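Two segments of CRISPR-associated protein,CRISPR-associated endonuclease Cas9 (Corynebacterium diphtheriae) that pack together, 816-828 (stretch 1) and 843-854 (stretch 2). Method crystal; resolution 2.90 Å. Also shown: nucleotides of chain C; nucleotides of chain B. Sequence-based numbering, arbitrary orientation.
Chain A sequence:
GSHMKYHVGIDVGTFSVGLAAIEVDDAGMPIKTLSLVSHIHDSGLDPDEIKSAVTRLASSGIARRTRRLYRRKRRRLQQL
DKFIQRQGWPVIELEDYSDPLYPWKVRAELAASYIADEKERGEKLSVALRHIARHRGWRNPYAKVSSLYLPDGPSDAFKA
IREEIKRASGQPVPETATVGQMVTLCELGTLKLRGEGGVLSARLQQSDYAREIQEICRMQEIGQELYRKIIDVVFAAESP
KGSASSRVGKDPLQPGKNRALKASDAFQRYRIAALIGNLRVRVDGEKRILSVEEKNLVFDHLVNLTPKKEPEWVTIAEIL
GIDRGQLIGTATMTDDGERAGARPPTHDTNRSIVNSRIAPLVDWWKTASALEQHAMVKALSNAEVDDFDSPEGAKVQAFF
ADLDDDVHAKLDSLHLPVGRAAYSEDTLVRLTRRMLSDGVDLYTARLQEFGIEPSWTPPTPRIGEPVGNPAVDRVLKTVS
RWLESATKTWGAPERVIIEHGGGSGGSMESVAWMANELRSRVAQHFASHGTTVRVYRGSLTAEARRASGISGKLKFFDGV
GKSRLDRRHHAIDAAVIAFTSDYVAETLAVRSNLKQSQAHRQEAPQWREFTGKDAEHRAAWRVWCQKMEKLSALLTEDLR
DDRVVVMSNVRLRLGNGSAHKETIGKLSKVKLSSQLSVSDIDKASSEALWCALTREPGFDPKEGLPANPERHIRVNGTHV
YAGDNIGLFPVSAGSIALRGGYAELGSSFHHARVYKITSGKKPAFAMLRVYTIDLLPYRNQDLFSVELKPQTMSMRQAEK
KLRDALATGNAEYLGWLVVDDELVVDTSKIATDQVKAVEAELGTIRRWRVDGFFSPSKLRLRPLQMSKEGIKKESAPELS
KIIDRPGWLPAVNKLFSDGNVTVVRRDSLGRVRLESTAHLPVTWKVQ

Stretch 1 (816-828) WLVVDDELVVDTS
Stretch 2, residues 843-854: GTIRRWRVDGFF

What sets the register of the two stretches? The strand that runs through Leu823 to Val824 is antiparallel to strand 847-854, their N-to-C directions 143° apart, with Glu822 opposite Arg849, Leu823 opposite Trp848 and Val824 opposite Arg847 (CA to CA 4.7, 5.0 and 4.7 Å). Leu823 and Trp848 form the hydrogen-bonded pair: Leu823 N gives to Trp848 O at 2.7 Å, and Trp848 N to Leu823 O at 2.8 Å. The ladder extends through Val850 N to Asp821 O (2.9 Å) and Val825 N to Arg846 O (2.7 Å). The paired residues are extended (Glu822 -97/132, Leu823 -118/148, Val824 -110/122, Arg847 -109/117, Trp848 -125/162, Arg849 -124/140); Arg846 at -110/-9 and Asp851 at -100/-16 are not.

How does the chain enter this ladder? A type II turn from Val818 to Asp821 is closed by Asp821 N to Val818 O at 3.0 Å. Val819 sits at -63/138 and Asp820 at 76/19, the left-handed conformation of the third turn position; Asp820 N donates to Val850 O at 2.6 Å. The m rotamer of Asp820 leaves OD2 accepting from N2 of G77 of chain B at 2.8 Å, while OD1 lies 3.5 Å from Arg849 CD. Arg849 (t, t, p) instead makes its salt bridge along its own strand, NE to Asp851 OD1 at 2.8 Å, Asp851 being m.

Which side chains fill the apolar side? Leu823 (m, t) and Trp848 (m, chi2 80°) share one face of the sheet. Leu823 CD1 meets Val850 CG2 at 3.8 Å; Val850, in t, points toward stretch 1 and is buried there, where a compact branched side chain fits. The indole of Trp848 packs its CD1 3.7 Å from Val825 CB (Val825 is t) and its NE1 3.6 Å from Thr827 CG2, with Thr827 in p. Trp848 NE1 donates to Ile845 O at 2.9 Å, so the indole's one polar group is satisfied. Farther along, Phe853 (m, chi2 -41°) swings its ring back so that CZ lies 4.4 Å from Val819 CG2, while Phe853 N donates to OP1 of DG3 of chain C at 2.6 Å.

What do the charged side chains do on the other face? Glu822, Val824, Arg847 and Arg849 share it. Glu822 (t, t, chi3 -9°) and Arg847 (m, chi2 -149°, t, chi4 -92°) bring their ends together in a long salt bridge, Glu822 OE2 to Arg847 NH2 at 3.7 Å. That same Arg847 NH2 lies 3.5 Å from CG2 of Val824, a t rotamer. Arg846 (p, t, m, chi4 -93°) lays one guanidinium face over Val824, Arg846 NH1 to Val824 CG1 at 3.7 Å, so the flat face of an exposed arginine covers a valine.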

# COMPACT_ATOMS: atom_id res chain seq x y z
N TRP A 816 -10.00 18.40 19.98
CA TRP A 816 -9.30 18.16 18.72
C TRP A 816 -10.26 17.62 17.67
O TRP A 816 -11.19 16.88 17.99
CB TRP A 816 -8.13 17.20 18.92
CG TRP A 816 -8.52 15.92 19.58
CD1 TRP A 816 -8.52 15.65 20.91
CD2 TRP A 816 -8.98 14.73 18.93
NE1 TRP A 816 -8.94 14.36 21.14
CE2 TRP A 816 -9.23 13.77 19.93
CE3 TRP A 816 -9.20 14.38 17.59
CZ2 TRP A 816 -9.70 12.49 19.64
CZ3 TRP A 816 -9.66 13.10 17.31
CH2 TRP A 816 -9.90 12.18 18.33
N LEU A 817 -10.02 18.01 16.43
CA LEU A 817 -10.74 17.51 15.27
C LEU A 817 -9.80 16.67 14.40
O LEU A 817 -8.58 16.82 14.44
CB LEU A 817 -11.31 18.65 14.42
CG LEU A 817 -12.47 19.45 15.00
CD1 LEU A 817 -12.97 20.44 13.98
CD2 LEU A 817 -13.58 18.52 15.44
N VAL A 818 -10.41 15.79 13.61
CA VAL A 818 -9.67 14.92 12.70
C VAL A 818 -10.50 14.76 11.44
O VAL A 818 -11.72 14.97 11.43
CB VAL A 818 -9.36 13.54 13.35
CG1 VAL A 818 -10.36 12.49 12.90
CG2 VAL A 818 -7.94 13.12 13.02
N VAL A 819 -9.82 14.41 10.35
CA VAL A 819 -10.51 14.25 9.08
C VAL A 819 -11.51 13.11 9.18
O VAL A 819 -11.23 12.07 9.78
CB VAL A 819 -9.50 14.02 7.94
CG1 VAL A 819 -10.17 13.41 6.72
CG2 VAL A 819 -8.83 15.32 7.57
N ASP A 820 -12.70 13.32 8.61
CA ASP A 820 -13.84 12.41 8.68
C ASP A 820 -14.54 12.46 10.03
O ASP A 820 -15.28 11.53 10.38
CB ASP A 820 -13.44 10.98 8.33
CG ASP A 820 -13.27 10.77 6.83
OD1 ASP A 820 -14.06 11.37 6.08
OD2 ASP A 820 -12.34 10.04 6.41
N ASP A 821 -14.33 13.52 10.81
CA ASP A 821 -15.16 13.77 11.98
C ASP A 821 -16.48 14.37 11.55
O ASP A 821 -16.56 15.13 10.58
CB ASP A 821 -14.45 14.70 12.96
CG ASP A 821 -14.10 14.02 14.27
OD1 ASP A 821 -14.78 13.03 14.63
OD2 ASP A 821 -13.14 14.46 14.95
N GLU A 822 -17.53 14.02 12.28
CA GLU A 822 -18.89 14.46 12.00
C GLU A 822 -19.23 15.67 12.86
O GLU A 822 -19.01 15.66 14.08
CB GLU A 822 -19.89 13.34 12.26
CG GLU A 822 -21.35 13.78 12.26
CD GLU A 822 -22.30 12.63 12.56
OE1 GLU A 822 -21.84 11.47 12.60
OE2 GLU A 822 -23.50 12.89 12.76
N LEU A 823 -19.78 16.71 12.23
CA LEU A 823 -20.20 17.92 12.92
C LEU A 823 -21.70 18.12 12.76
O LEU A 823 -22.28 17.75 11.73
CB LEU A 823 -19.48 19.16 12.38
CG LEU A 823 -17.96 19.19 12.38
CD1 LEU A 823 -17.50 20.52 11.83
CD2 LEU A 823 -17.41 18.95 13.77
N VAL A 824 -22.31 18.71 13.78
CA VAL A 824 -23.67 19.24 13.70
C VAL A 824 -23.55 20.75 13.74
O VAL A 824 -22.99 21.31 14.69
CB VAL A 824 -24.56 18.70 14.83
CG1 VAL A 824 -25.95 19.30 14.73
CG2 VAL A 824 -24.63 17.20 14.77
N VAL A 825 -24.07 21.42 12.70
CA VAL A 825 -23.87 22.85 12.51
C VAL A 825 -25.22 23.52 12.28
O VAL A 825 -26.05 23.02 11.52
CB VAL A 825 -22.93 23.14 11.33
CG1 VAL A 825 -22.74 24.64 11.14
CG2 VAL A 825 -21.58 22.46 11.53
N ASP A 826 -25.43 24.67 12.94
CA ASP A 826 -26.60 25.52 12.71
C ASP A 826 -26.22 26.54 11.65
O ASP A 826 -25.52 27.52 11.93
CB ASP A 826 -27.04 26.18 14.01
CG ASP A 826 -28.25 27.09 13.84
OD1 ASP A 826 -28.93 27.01 12.79
OD2 ASP A 826 -28.52 27.89 14.76
N THR A 827 -26.67 26.30 10.42
CA THR A 827 -26.30 27.12 9.27
C THR A 827 -27.26 28.28 9.03
O THR A 827 -27.21 28.89 7.96
CB THR A 827 -26.22 26.25 8.01
OG1 THR A 827 -27.55 25.86 7.63
CG2 THR A 827 -25.40 25.01 8.27
N SER A 828 -28.13 28.59 9.99
CA SER A 828 -29.08 29.67 9.77
C SER A 828 -28.40 31.03 9.71
O SER A 828 -28.83 31.91 8.96
CB SER A 828 -30.15 29.66 10.87
OG SER A 828 -29.58 29.88 12.15
N GLY A 843 -32.93 21.49 1.22
CA GLY A 843 -33.29 21.47 2.62
C GLY A 843 -32.11 21.85 3.51
O GLY A 843 -30.95 21.76 3.12
N THR A 844 -32.44 22.28 4.72
CA THR A 844 -31.42 22.70 5.67
C THR A 844 -30.47 21.54 5.98
O THR A 844 -30.91 20.42 6.27
CB THR A 844 -32.07 23.21 6.95
OG1 THR A 844 -32.92 24.32 6.64
CG2 THR A 844 -31.02 23.65 7.96
N ILE A 845 -29.17 21.82 5.91
CA ILE A 845 -28.13 20.82 6.14
C ILE A 845 -27.46 21.14 7.46
O ILE A 845 -26.72 22.12 7.57
CB ILE A 845 -27.11 20.80 4.99
CG1 ILE A 845 -27.82 20.73 3.64
CG2 ILE A 845 -26.15 19.63 5.16
CD1 ILE A 845 -26.91 20.93 2.46
N ARG A 846 -27.72 20.31 8.48
CA ARG A 846 -27.12 20.53 9.79
C ARG A 846 -26.07 19.49 10.15
O ARG A 846 -25.37 19.67 11.15
CB ARG A 846 -28.21 20.57 10.87
CG ARG A 846 -29.11 19.36 10.92
CD ARG A 846 -30.33 19.62 11.80
NE ARG A 846 -29.97 19.90 13.19
CZ ARG A 846 -29.89 18.98 14.14
NH1 ARG A 846 -29.56 19.33 15.38
NH2 ARG A 846 -30.16 17.71 13.86
N ARG A 847 -25.93 18.42 9.37
CA ARG A 847 -24.91 17.40 9.61
C ARG A 847 -23.83 17.51 8.55
O ARG A 847 -24.09 17.30 7.36
CB ARG A 847 -25.52 16.00 9.62
CG ARG A 847 -26.51 15.76 10.75
CD ARG A 847 -26.51 14.31 11.20
NE ARG A 847 -27.68 14.00 12.02
CZ ARG A 847 -27.71 14.07 13.35
NH1 ARG A 847 -28.82 13.77 14.00
NH2 ARG A 847 -26.63 14.45 14.02
N TRP A 848 -22.61 17.83 8.98
CA TRP A 848 -21.48 18.05 8.08
C TRP A 848 -20.33 17.13 8.46
O TRP A 848 -20.26 16.61 9.58
CB TRP A 848 -21.02 19.51 8.09
CG TRP A 848 -22.06 20.46 7.61
CD1 TRP A 848 -23.13 20.95 8.31
CD2 TRP A 848 -22.15 21.04 6.30
NE1 TRP A 848 -23.87 21.80 7.53
CE2 TRP A 848 -23.29 21.87 6.29
CE3 TRP A 848 -21.38 20.95 5.14
CZ2 TRP A 848 -23.67 22.60 5.16
CZ3 TRP A 848 -21.76 21.67 4.02
CH2 TRP A 848 -22.90 22.48 4.04
N ARG A 849 -19.41 16.96 7.51
CA ARG A 849 -18.24 16.10 7.67
C ARG A 849 -16.97 16.90 7.42
O ARG A 849 -16.91 17.72 6.51
CB ARG A 849 -18.30 14.91 6.71
CG ARG A 849 -17.10 13.97 6.79
CD ARG A 849 -17.08 13.00 5.63
NE ARG A 849 -17.21 13.68 4.35
CZ ARG A 849 -18.20 13.48 3.49
NH1 ARG A 849 -18.24 14.15 2.35
NH2 ARG A 849 -19.15 12.59 3.77
N VAL A 850 -15.95 16.64 8.24
CA VAL A 850 -14.67 17.32 8.13
C VAL A 850 -13.81 16.58 7.11
O VAL A 850 -13.35 15.47 7.38
CB VAL A 850 -13.97 17.41 9.49
CG1 VAL A 850 -12.58 18.03 9.35
CG2 VAL A 850 -14.82 18.19 10.48
N ASP A 851 -13.60 17.19 5.95
CA ASP A 851 -12.80 16.58 4.90
C ASP A 851 -11.38 17.11 4.82
O ASP A 851 -10.53 16.47 4.19
CB ASP A 851 -13.48 16.77 3.53
CG ASP A 851 -14.65 15.82 3.32
OD1 ASP A 851 -14.62 14.71 3.91
OD2 ASP A 851 -15.59 16.17 2.58
N GLY A 852 -11.10 18.25 5.44
CA GLY A 852 -9.76 18.81 5.42
C GLY A 852 -9.67 20.04 6.29
O GLY A 852 -10.67 20.55 6.80
N PHE A 853 -8.43 20.50 6.47
CA PHE A 853 -8.12 21.74 7.18
C PHE A 853 -7.59 22.70 6.11
O PHE A 853 -6.40 22.68 5.79
CB PHE A 853 -7.12 21.50 8.29
CG PHE A 853 -7.47 20.33 9.17
CD1 PHE A 853 -8.78 20.11 9.56
CD2 PHE A 853 -6.49 19.45 9.59
CE1 PHE A 853 -9.10 19.04 10.37
CE2 PHE A 853 -6.81 18.37 10.40
CZ PHE A 853 -8.12 18.16 10.79
N PHE A 854 -8.48 23.52 5.57
CA PHE A 854 -8.19 24.25 4.34
C PHE A 854 -7.08 25.28 4.55
O PHE A 854 -6.03 25.21 3.91
CB PHE A 854 -9.46 24.93 3.83
CG PHE A 854 -9.33 25.52 2.46
CD1 PHE A 854 -9.40 24.72 1.33
CD2 PHE A 854 -9.16 26.89 2.29
CE1 PHE A 854 -9.28 25.26 0.07
CE2 PHE A 854 -9.05 27.44 1.03
CZ PHE A 854 -9.11 26.62 -0.08
P DG C 3 -6.78 20.05 3.30
OP1 DG C 3 -6.63 19.80 4.75
OP2 DG C 3 -8.07 20.55 2.79
O5' DG C 3 -5.65 21.07 2.78
C5' DG C 3 -4.33 21.05 3.35
C4' DG C 3 -3.31 21.63 2.38
O4' DG C 3 -3.70 21.32 1.03
C3' DG C 3 -3.13 23.14 2.44
O3' DG C 3 -1.97 23.44 3.20
C2' DG C 3 -2.95 23.58 0.99
C1' DG C 3 -3.38 22.38 0.16
N9 DG C 3 -4.55 22.64 -0.67
C8 DG C 3 -5.85 22.31 -0.38
N7 DG C 3 -6.69 22.68 -1.30
C5 DG C 3 -5.90 23.29 -2.27
C6 DG C 3 -6.26 23.89 -3.50
O6 DG C 3 -7.38 23.99 -4.01
N1 DG C 3 -5.15 24.39 -4.17
C2 DG C 3 -3.86 24.33 -3.70
N2 DG C 3 -2.92 24.87 -4.49
N3 DG C 3 -3.51 23.77 -2.55
C4 DG C 3 -4.58 23.28 -1.89
P DT C 4 -1.70 24.93 3.73
OP1 DT C 4 -0.63 24.85 4.74
OP2 DT C 4 -3.01 25.51 4.08
O5' DT C 4 -1.13 25.70 2.46
C5' DT C 4 0.13 25.32 1.91
C4' DT C 4 0.47 26.15 0.69
O4' DT C 4 -0.56 26.00 -0.32
C3' DT C 4 0.60 27.66 0.94
O3' DT C 4 1.78 28.14 0.32
C2' DT C 4 -0.66 28.25 0.31
C1' DT C 4 -0.94 27.27 -0.82
N1 DT C 4 -2.39 27.20 -1.21
C2 DT C 4 -2.76 27.56 -2.49
O2 DT C 4 -1.98 27.94 -3.33
N3 DT C 4 -4.11 27.45 -2.74
C4 DT C 4 -5.09 27.02 -1.86
O4 DT C 4 -6.28 26.96 -2.18
C5 DT C 4 -4.63 26.66 -0.55
C7 DT C 4 -5.60 26.18 0.49
C6 DT C 4 -3.32 26.76 -0.29
P G B 77 -7.85 -0.57 10.61
OP1 G B 77 -7.09 -0.67 11.89
OP2 G B 77 -9.33 -0.61 10.62
O5' G B 77 -7.45 0.75 9.82
C5' G B 77 -6.41 1.61 10.30
C4' G B 77 -6.92 2.97 10.72
O4' G B 77 -7.64 3.59 9.62
C3' G B 77 -7.88 2.99 11.91
O3' G B 77 -7.63 4.15 12.69
C2' G B 77 -9.25 3.12 11.25
O2' G B 77 -10.24 3.70 12.07
C1' G B 77 -8.91 4.02 10.06
N9 G B 77 -9.85 3.94 8.95
C8 G B 77 -10.40 2.81 8.40
N7 G B 77 -11.21 3.08 7.41
C5 G B 77 -11.18 4.47 7.31
C6 G B 77 -11.85 5.34 6.42
O6 G B 77 -12.64 5.05 5.51
N1 G B 77 -11.53 6.68 6.67
C2 G B 77 -10.67 7.11 7.65
N2 G B 77 -10.48 8.44 7.74
N3 G B 77 -10.04 6.30 8.48
C4 G B 77 -10.34 5.01 8.26